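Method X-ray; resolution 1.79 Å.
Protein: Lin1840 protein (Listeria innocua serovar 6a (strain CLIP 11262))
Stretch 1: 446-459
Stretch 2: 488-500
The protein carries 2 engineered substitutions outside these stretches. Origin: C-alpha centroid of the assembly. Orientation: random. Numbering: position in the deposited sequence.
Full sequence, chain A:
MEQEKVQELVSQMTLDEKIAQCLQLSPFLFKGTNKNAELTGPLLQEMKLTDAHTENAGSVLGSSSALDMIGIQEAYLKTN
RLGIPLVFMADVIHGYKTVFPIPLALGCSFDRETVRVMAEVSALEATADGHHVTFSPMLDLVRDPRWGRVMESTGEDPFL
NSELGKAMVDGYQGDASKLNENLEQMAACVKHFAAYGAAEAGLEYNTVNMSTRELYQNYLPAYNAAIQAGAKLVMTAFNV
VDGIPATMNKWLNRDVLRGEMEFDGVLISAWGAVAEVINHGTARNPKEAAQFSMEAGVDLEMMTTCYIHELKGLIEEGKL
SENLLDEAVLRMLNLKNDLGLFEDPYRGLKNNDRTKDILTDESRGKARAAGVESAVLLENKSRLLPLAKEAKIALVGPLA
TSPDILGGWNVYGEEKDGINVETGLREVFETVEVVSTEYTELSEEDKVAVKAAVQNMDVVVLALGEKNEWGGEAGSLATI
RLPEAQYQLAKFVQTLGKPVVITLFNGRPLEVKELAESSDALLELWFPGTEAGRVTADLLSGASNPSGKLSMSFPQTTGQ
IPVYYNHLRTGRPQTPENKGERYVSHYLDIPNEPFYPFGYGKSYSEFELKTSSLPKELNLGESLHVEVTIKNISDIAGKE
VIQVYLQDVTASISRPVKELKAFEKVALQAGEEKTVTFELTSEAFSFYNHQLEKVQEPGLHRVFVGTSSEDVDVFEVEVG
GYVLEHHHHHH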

ATOM      1  N   ASP A 446      32.758  13.513  20.655  1.00  9.52           N
ATOM      2  CA  ASP A 446      32.755  12.144  20.084  1.00  9.84           C
ATOM      3  C   ASP A 446      33.695  12.132  18.883  1.00 11.24           C
ATOM      4  O   ASP A 446      34.444  11.198  18.669  1.00 13.63           O
ATOM      5  CB  ASP A 446      31.357  11.839  19.530  1.00 10.39           C
ATOM      6  CG  ASP A 446      30.318  11.524  20.577  1.00 11.95           C
ATOM      7  OD1 ASP A 446      30.630  11.108  21.708  1.00 11.88           O
ATOM      8  OD2 ASP A 446      29.108  11.698  20.205  1.00 12.43           O
ATOM      9  N   LYS A 447      33.623  13.175  18.056  1.00 11.22           N
ATOM     10  CA  LYS A 447      34.408  13.229  16.841  1.00 13.28           C
ATOM     11  C   LYS A 447      35.901  13.291  17.156  1.00 12.14           C
ATOM     12  O   LYS A 447      36.673  12.613  16.531  1.00 10.65           O
ATOM     13  CB  LYS A 447      34.019  14.427  15.951  1.00 16.11           C
ATOM     14  CG  LYS A 447      32.654  14.338  15.239  1.00 16.19           C
ATOM     15  CD  LYS A 447      32.448  15.644  14.525  1.00 20.11           C
ATOM     16  CE  LYS A 447      31.158  15.582  13.797  1.00 23.98           C
ATOM     17  NZ  LYS A 447      30.914  16.896  13.156  1.00 28.12           N
ATOM     18  N   VAL A 448      36.272  14.066  18.165  1.00 12.16           N
ATOM     19  CA  VAL A 448      37.649  14.121  18.602  1.00 13.38           C
ATOM     20  C   VAL A 448      38.099  12.750  19.062  1.00 12.97           C
ATOM     21  O   VAL A 448      39.153  12.282  18.651  1.00 14.65           O
ATOM     22  CB  VAL A 448      37.843  15.210  19.688  1.00 14.50           C
ATOM     23  CG1 VAL A 448      39.172  15.026  20.406  1.00 17.95           C
ATOM     24  CG2 VAL A 448      37.759  16.589  19.039  1.00 16.14           C
ATOM     25  N   ALA A 449      37.267  12.062  19.838  1.00 11.26           N
ATOM     26  CA  ALA A 449      37.646  10.773  20.379  1.00 11.55           C
ATOM     27  C   ALA A 449      37.698   9.694  19.294  1.00 12.43           C
ATOM     28  O   ALA A 449      38.578   8.834  19.315  1.00  9.67           O
ATOM     29  CB  ALA A 449      36.686  10.383  21.477  1.00 13.51           C
ATOM     30  N   VAL A 450      36.752   9.720  18.353  1.00 12.07           N
ATOM     31  CA  VAL A 450      36.795   8.808  17.205  1.00 12.32           C
ATOM     32  C   VAL A 450      38.025   9.050  16.351  1.00 12.80           C
ATOM     33  O   VAL A 450      38.670   8.131  15.906  1.00 11.64           O
ATOM     34  CB  VAL A 450      35.496   8.935  16.379  1.00 12.39           C
ATOM     35  CG1 VAL A 450      35.582   8.217  15.048  1.00 13.46           C
ATOM     36  CG2 VAL A 450      34.323   8.362  17.155  1.00 12.97           C
ATOM     37  N   LYS A 451      38.362  10.308  16.118  1.00 13.57           N
ATOM     38  CA  LYS A 451      39.507  10.603  15.243  1.00 14.53           C
ATOM     39  C   LYS A 451      40.813  10.072  15.879  1.00 15.34           C
ATOM     40  O   LYS A 451      41.682   9.386  15.233  1.00 15.38           O
ATOM     41  CB  LYS A 451      39.538  12.081  14.955  1.00 16.88           C
ATOM     42  CG  LYS A 451      40.749  12.517  14.170  1.00 22.38           C
ATOM     43  CD  LYS A 451      40.702  14.039  14.012  1.00 27.23           C
ATOM     44  CE  LYS A 451      41.830  14.548  13.141  1.00 33.14           C
ATOM     45  NZ  LYS A 451      41.337  15.686  12.323  1.00 35.95           N
ATOM     46  N   ALA A 452      40.924  10.292  17.157  1.00 11.34           N
ATOM     47  CA  ALA A 452      42.122   9.777  17.871  1.00 13.85           C
ATOM     48  C   ALA A 452      42.236   8.250  17.823  1.00 13.39           C
ATOM     49  O   ALA A 452      43.386   7.711  17.604  1.00 13.16           O
ATOM     50  CB  ALA A 452      42.100  10.264  19.302  1.00 14.42           C
ATOM     51  N   ALA A 453      41.133   7.534  18.036  1.00 12.20           N
ATOM     52  CA  ALA A 453      41.171   6.055  18.002  1.00 12.47           C
ATOM     53  C   ALA A 453      41.513   5.490  16.632  1.00 11.86           C
ATOM     54  O   ALA A 453      42.297   4.538  16.489  1.00 13.31           O
ATOM     55  CB  ALA A 453      39.863   5.432  18.518  1.00 13.90           C
ATOM     56  N   VAL A 454      40.933   6.106  15.614  1.00 11.91           N
ATOM     57  CA  VAL A 454      41.161   5.700  14.200  1.00 13.01           C
ATOM     58  C   VAL A 454      42.611   5.979  13.790  1.00 13.03           C
ATOM     59  O   VAL A 454      43.250   5.133  13.194  1.00 14.94           O
ATOM     60  CB  VAL A 454      40.142   6.352  13.252  1.00 12.33           C
ATOM     61  CG1 VAL A 454      40.428   6.024  11.798  1.00 12.45           C
ATOM     62  CG2 VAL A 454      38.718   5.955  13.599  1.00 14.51           C
ATOM     63  N   GLN A 455      43.131   7.132  14.158  1.00 16.65           N
ATOM     64  CA  GLN A 455      44.583   7.450  13.924  1.00 17.83           C
ATOM     65  C   GLN A 455      45.518   6.399  14.435  1.00 17.65           C
ATOM     66  O   GLN A 455      46.440   6.004  13.730  1.00 16.74           O
ATOM     67  CB  GLN A 455      44.964   8.804  14.541  1.00 23.76           C
ATOM     68  CG  GLN A 455      44.853   9.947  13.556  1.00 37.46           C
ATOM     69  CD  GLN A 455      44.876  11.355  14.185  1.00 39.92           C
ATOM     70  OE1 GLN A 455      44.539  12.352  13.527  1.00 53.52           O
ATOM     71  NE2 GLN A 455      45.259  11.439  15.449  1.00 49.04           N
ATOM     72  N   ASN A 456      45.273   5.960  15.666  1.00 15.36           N
ATOM     73  CA  ASN A 456      45.997   4.896  16.341  1.00 18.76           C
ATOM     74  C   ASN A 456      45.919   3.532  15.718  1.00 17.14           C
ATOM     75  O   ASN A 456      46.927   2.802  15.628  1.00 17.33           O
ATOM     76  CB  ASN A 456      45.522   4.783  17.814  1.00 20.57           C
ATOM     77  CG  ASN A 456      45.887   6.011  18.664  1.00 25.02           C
ATOM     78  OD1 ASN A 456      46.795   6.772  18.328  1.00 28.92           O
ATOM     79  ND2 ASN A 456      45.208   6.174  19.808  1.00 22.69           N
ATOM     80  N   MET A 457      44.737   3.157  15.262  1.00 13.92           N
ATOM     81  CA  MET A 457      44.493   1.834  14.679  1.00 13.38           C
ATOM     82  C   MET A 457      44.621   1.748  13.164  1.00 14.27           C
ATOM     83  O   MET A 457      45.020   2.704  12.517  1.00 19.41           O
ATOM     84  CB  MET A 457      43.046   1.521  15.069  1.00 13.95           C
ATOM     85  CG  MET A 457      42.923   1.403  16.583  1.00 14.42           C
ATOM     86  SD  MET A 457      43.741   0.061  17.447  1.00 16.51           S
ATOM     87  CE  MET A 457      45.281   0.843  17.970  1.00 17.11           C
ATOM     88  N   ASP A 458      44.340   0.570  12.593  1.00 14.06           N
ATOM     89  CA  ASP A 458      44.501   0.363  11.158  1.00 15.64           C
ATOM     90  C   ASP A 458      43.189   0.217  10.360  1.00 16.50           C
ATOM     91  O   ASP A 458      43.175   0.517   9.172  1.00 17.86           O
ATOM     92  CB  ASP A 458      45.343  -0.871  10.902  1.00 19.78           C
ATOM     93  CG  ASP A 458      46.808  -0.675  11.351  1.00 18.43           C
ATOM     94  OD1 ASP A 458      47.291   0.480  11.403  1.00 20.88           O
ATOM     95  OD2 ASP A 458      47.407  -1.658  11.747  1.00 17.68           O
ATOM     96  N   VAL A 459      42.161  -0.352  10.981  1.00 13.88           N
ATOM     97  CA  VAL A 459      40.832  -0.543  10.344  1.00 12.72           C
ATOM     98  C   VAL A 459      39.785  -0.141  11.375  1.00 13.47           C
ATOM     99  O   VAL A 459      40.020  -0.156  12.632  1.00 13.53           O
ATOM    100  CB  VAL A 459      40.577  -2.002   9.921  1.00 16.85           C
ATOM    101  CG1 VAL A 459      41.644  -2.475   8.944  1.00 21.51           C
ATOM    102  CG2 VAL A 459      40.589  -2.887  11.125  1.00 15.48           C
ATOM    103  N   GLN A 488      25.594  10.481   9.846  1.00  8.34           N
ATOM    104  CA  GLN A 488      26.656  11.498   9.978  1.00  9.48           C
ATOM    105  C   GLN A 488      27.959  10.878  10.478  1.00  8.90           C
ATOM    106  O   GLN A 488      29.036  11.278  10.069  1.00 10.78           O
ATOM    107  CB  GLN A 488      26.232  12.680  10.888  1.00 11.12           C
ATOM    108  CG  GLN A 488      25.036  13.486  10.382  1.00 17.52           C
ATOM    109  CD  GLN A 488      24.389  14.275  11.516  1.00 29.65           C
ATOM    110  OE1 GLN A 488      24.872  14.298  12.685  1.00 33.16           O
ATOM    111  NE2 GLN A 488      23.318  14.958  11.198  1.00 43.68           N
ATOM    112  N   LEU A 489      27.868   9.988  11.440  1.00  8.72           N
ATOM    113  CA  LEU A 489      29.054   9.267  11.922  1.00  8.07           C
ATOM    114  C   LEU A 489      29.732   8.470  10.850  1.00  7.53           C
ATOM    115  O   LEU A 489      30.955   8.514  10.730  1.00  8.66           O
ATOM    116  CB  LEU A 489      28.677   8.381  13.173  1.00  8.01           C
ATOM    117  CG  LEU A 489      29.764   7.534  13.767  1.00  7.65           C
ATOM    118  CD1 LEU A 489      30.987   8.343  14.189  1.00  8.91           C
ATOM    119  CD2 LEU A 489      29.208   6.752  15.001  1.00  6.00           C
ATOM    120  N   ALA A 490      28.992   7.724  10.054  1.00  7.65           N
ATOM    121  CA  ALA A 490      29.610   6.940   8.963  1.00  8.11           C
ATOM    122  C   ALA A 490      30.329   7.884   7.962  1.00  7.16           C
ATOM    123  O   ALA A 490      31.399   7.604   7.510  1.00  8.66           O
ATOM    124  CB  ALA A 490      28.530   6.147   8.285  1.00  8.59           C
ATOM    125  N   LYS A 491      29.699   9.019   7.658  1.00  7.91           N
ATOM    126  CA  LYS A 491      30.261  10.072   6.797  1.00 10.27           C
ATOM    127  C   LYS A 491      31.551  10.610   7.397  1.00  9.86           C
ATOM    128  O   LYS A 491      32.575  10.615   6.708  1.00 10.17           O
ATOM    129  CB  LYS A 491      29.255  11.193   6.575  1.00 15.42           C
ATOM    130  CG  LYS A 491      29.634  12.281   5.549  1.00 23.04           C
ATOM    131  CD  LYS A 491      28.465  13.246   5.321  1.00 31.30           C
ATOM    132  CE  LYS A 491      28.230  14.168   6.520  1.00 35.37           C
ATOM    133  NZ  LYS A 491      27.384  15.335   6.120  1.00 45.01           N
ATOM    134  N   PHE A 492      31.519  10.978   8.672  1.00 10.60           N
ATOM    135  CA  PHE A 492      32.745  11.353   9.386  1.00  9.36           C
ATOM    136  C   PHE A 492      33.869  10.333   9.369  1.00  9.24           C
ATOM    137  O   PHE A 492      34.959  10.694   9.023  1.00 10.27           O
ATOM    138  CB  PHE A 492      32.420  11.796  10.804  1.00 11.01           C
ATOM    139  CG  PHE A 492      33.618  12.204  11.579  1.00 11.43           C
ATOM    140  CD1 PHE A 492      34.234  13.436  11.341  1.00 13.40           C
ATOM    141  CD2 PHE A 492      34.096  11.402  12.581  1.00 11.05           C
ATOM    142  CE1 PHE A 492      35.365  13.811  12.082  1.00 17.63           C
ATOM    143  CE2 PHE A 492      35.222  11.774  13.305  1.00 15.16           C
ATOM    144  CZ  PHE A 492      35.839  13.008  13.078  1.00 13.15           C
ATOM    145  N   VAL A 493      33.606   9.060   9.697  1.00  9.25           N
ATOM    146  CA  VAL A 493      34.615   8.019   9.742  1.00 10.19           C
ATOM    147  C   VAL A 493      35.227   7.818   8.357  1.00  9.84           C
ATOM    148  O   VAL A 493      36.441   7.577   8.248  1.00 10.93           O
ATOM    149  CB  VAL A 493      33.996   6.703  10.334  1.00 10.41           C
ATOM    150  CG1 VAL A 493      34.882   5.552  10.082  1.00 15.07           C
ATOM    151  CG2 VAL A 493      33.778   6.914  11.829  1.00  9.26           C
ATOM    152  N   GLN A 494      34.427   7.990   7.296  1.00  9.52           N
ATOM    153  CA  GLN A 494      34.928   7.798   5.928  1.00 11.49           C
ATOM    154  C   GLN A 494      36.038   8.823   5.645  1.00 10.77           C
ATOM    155  O   GLN A 494      36.973   8.571   4.902  1.00 12.99           O
ATOM    156  CB  GLN A 494      33.788   8.003   4.970  1.00 14.13           C
ATOM    157  CG  GLN A 494      34.141   7.564   3.575  1.00 19.08           C
ATOM    158  CD  GLN A 494      34.881   8.577   2.797  1.00 21.40           C
ATOM    159  OE1 GLN A 494      34.709   9.777   3.013  1.00 20.83           O
ATOM    160  NE2 GLN A 494      35.771   8.097   1.852  1.00 27.95           N
ATOM    161  N   THR A 495      35.922   9.966   6.236  1.00 10.05           N
ATOM    162  CA  THR A 495      36.917  11.031   6.016  1.00 11.96           C
ATOM    163  C   THR A 495      38.291  10.720   6.599  1.00 11.39           C
ATOM    164  O   THR A 495      39.248  11.351   6.229  1.00 10.87           O
ATOM    165  CB  THR A 495      36.501  12.416   6.502  1.00 12.04           C
ATOM    166  OG1 THR A 495      36.562  12.554   7.935  1.00 11.97           O
ATOM    167  CG2 THR A 495      35.159  12.860   5.924  1.00 16.10           C
ATOM    168  N   LEU A 496      38.388   9.749   7.468  1.00 12.83           N
ATOM    169  CA  LEU A 496      39.606   9.543   8.268  1.00 13.44           C
ATOM    170  C   LEU A 496      40.610   8.680   7.508  1.00 12.82           C
ATOM    171  O   LEU A 496      41.679   8.446   7.965  1.00 16.31           O
ATOM    172  CB  LEU A 496      39.271   8.978   9.678  1.00 13.26           C
ATOM    173  CG  LEU A 496      38.272   9.795  10.437  1.00 12.20           C
ATOM    174  CD1 LEU A 496      37.938   9.149  11.779  1.00 15.33           C
ATOM    175  CD2 LEU A 496      38.680  11.257  10.671  1.00 15.32           C
ATOM    176  N   GLY A 497      40.278   8.226   6.336  1.00 16.74           N
ATOM    177  CA  GLY A 497      41.278   7.559   5.481  1.00 21.19           C
ATOM    178  C   GLY A 497      41.611   6.114   5.727  1.00 24.41           C
ATOM    179  O   GLY A 497      42.458   5.563   4.964  1.00 26.40           O
ATOM    180  N   LYS A 498      40.966   5.442   6.713  1.00 15.73           N
ATOM    181  CA  LYS A 498      41.245   4.033   6.990  1.00 14.18           C
ATOM    182  C   LYS A 498      40.100   3.172   6.521  1.00  8.90           C
ATOM    183  O   LYS A 498      39.022   3.671   6.412  1.00 10.36           O
ATOM    184  CB  LYS A 498      41.397   3.819   8.510  1.00 15.65           C
ATOM    185  CG  LYS A 498      42.507   4.766   9.035  1.00 19.30           C
ATOM    186  CD  LYS A 498      43.740   4.166   9.619  1.00 20.68           C
ATOM    187  CE  LYS A 498      44.721   5.282   9.970  1.00 20.30           C
ATOM    188  NZ  LYS A 498      45.403   4.960  11.231  1.00 16.85           N
ATOM    189  N   PRO A 499      40.339   1.888   6.267  1.00 11.26           N
ATOM    190  CA  PRO A 499      39.200   1.042   5.775  1.00 11.59           C
ATOM    191  C   PRO A 499      38.183   0.827   6.867  1.00 11.05           C
ATOM    192  O   PRO A 499      38.542   0.723   8.064  1.00 10.82           O
ATOM    193  CB  PRO A 499      39.839  -0.287   5.400  1.00 13.90           C
ATOM    194  CG  PRO A 499      41.357  -0.029   5.374  1.00 16.56           C
ATOM    195  CD  PRO A 499      41.660   1.219   6.141  1.00 11.01           C
ATOM    196  N   VAL A 500      36.924   0.830   6.463  1.00 10.62           N
ATOM    197  CA  VAL A 500      35.803   0.752   7.412  1.00  9.44           C
ATOM    198  C   VAL A 500      34.936  -0.469   7.101  1.00  7.30           C
ATOM    199  O   VAL A 500      34.511  -0.657   5.944  1.00  7.74           O
ATOM    200  CB  VAL A 500      34.962   1.984   7.278  1.00  9.96           C
ATOM    201  CG1 VAL A 500      33.727   1.916   8.192  1.00  9.40           C
ATOM    202  CG2 VAL A 500      35.745   3.253   7.479  1.00 10.25           C
TER
HETATM  203  O   HOH W   1      46.878   2.827   9.972  1.00 23.90           O

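Two helices, 446-456 and the one entering at 488, run in roughly the same direction at 41°, their axes no closer than 10.9 Å, a gap filled by side chains. The CA-to-CB bond of Phe492 points toward the first helix; with chi1 t, its ring packs against Lys447 and Val450. The m, t, t, t chain of Lys447 is extended over one face, Lys447 CG 4.0 Å from the Phe492 ring centroid, almost on the normal, so aliphatic methylenes give apolar cover while the amine reaches a polar partner beyond. Val450 meets the ring near its plane, CG1 4.0 Å from Phe492 CE2 and 3.9 Å from Val493 CG2. One turn on, Leu496 (m, t) brings CD1 to 3.8 Å from Val454 CG2; branched valines make compact, buried partners here.

At the C-terminal end of the first helix a polar cluster joins the packing. Lys498 points toward stretch 1, CG lying 3.7 Å from Val454 CG1. Chi2 (-116°) and chi4 (142°) leave the usual wells, and Lys498 NZ donates to Val454 O (2.9 Å), Met457 O (2.6 Å) and, weakly, Gln455 O (2.9 Å). Lysine suits the site: its methylenes pack on Val454 while its ammonium, with several protons, serves three carbonyls and a water. Water 1 accepts from Lys498 NZ (2.9 Å) and donates to Asp458 OD1 (2.8 Å).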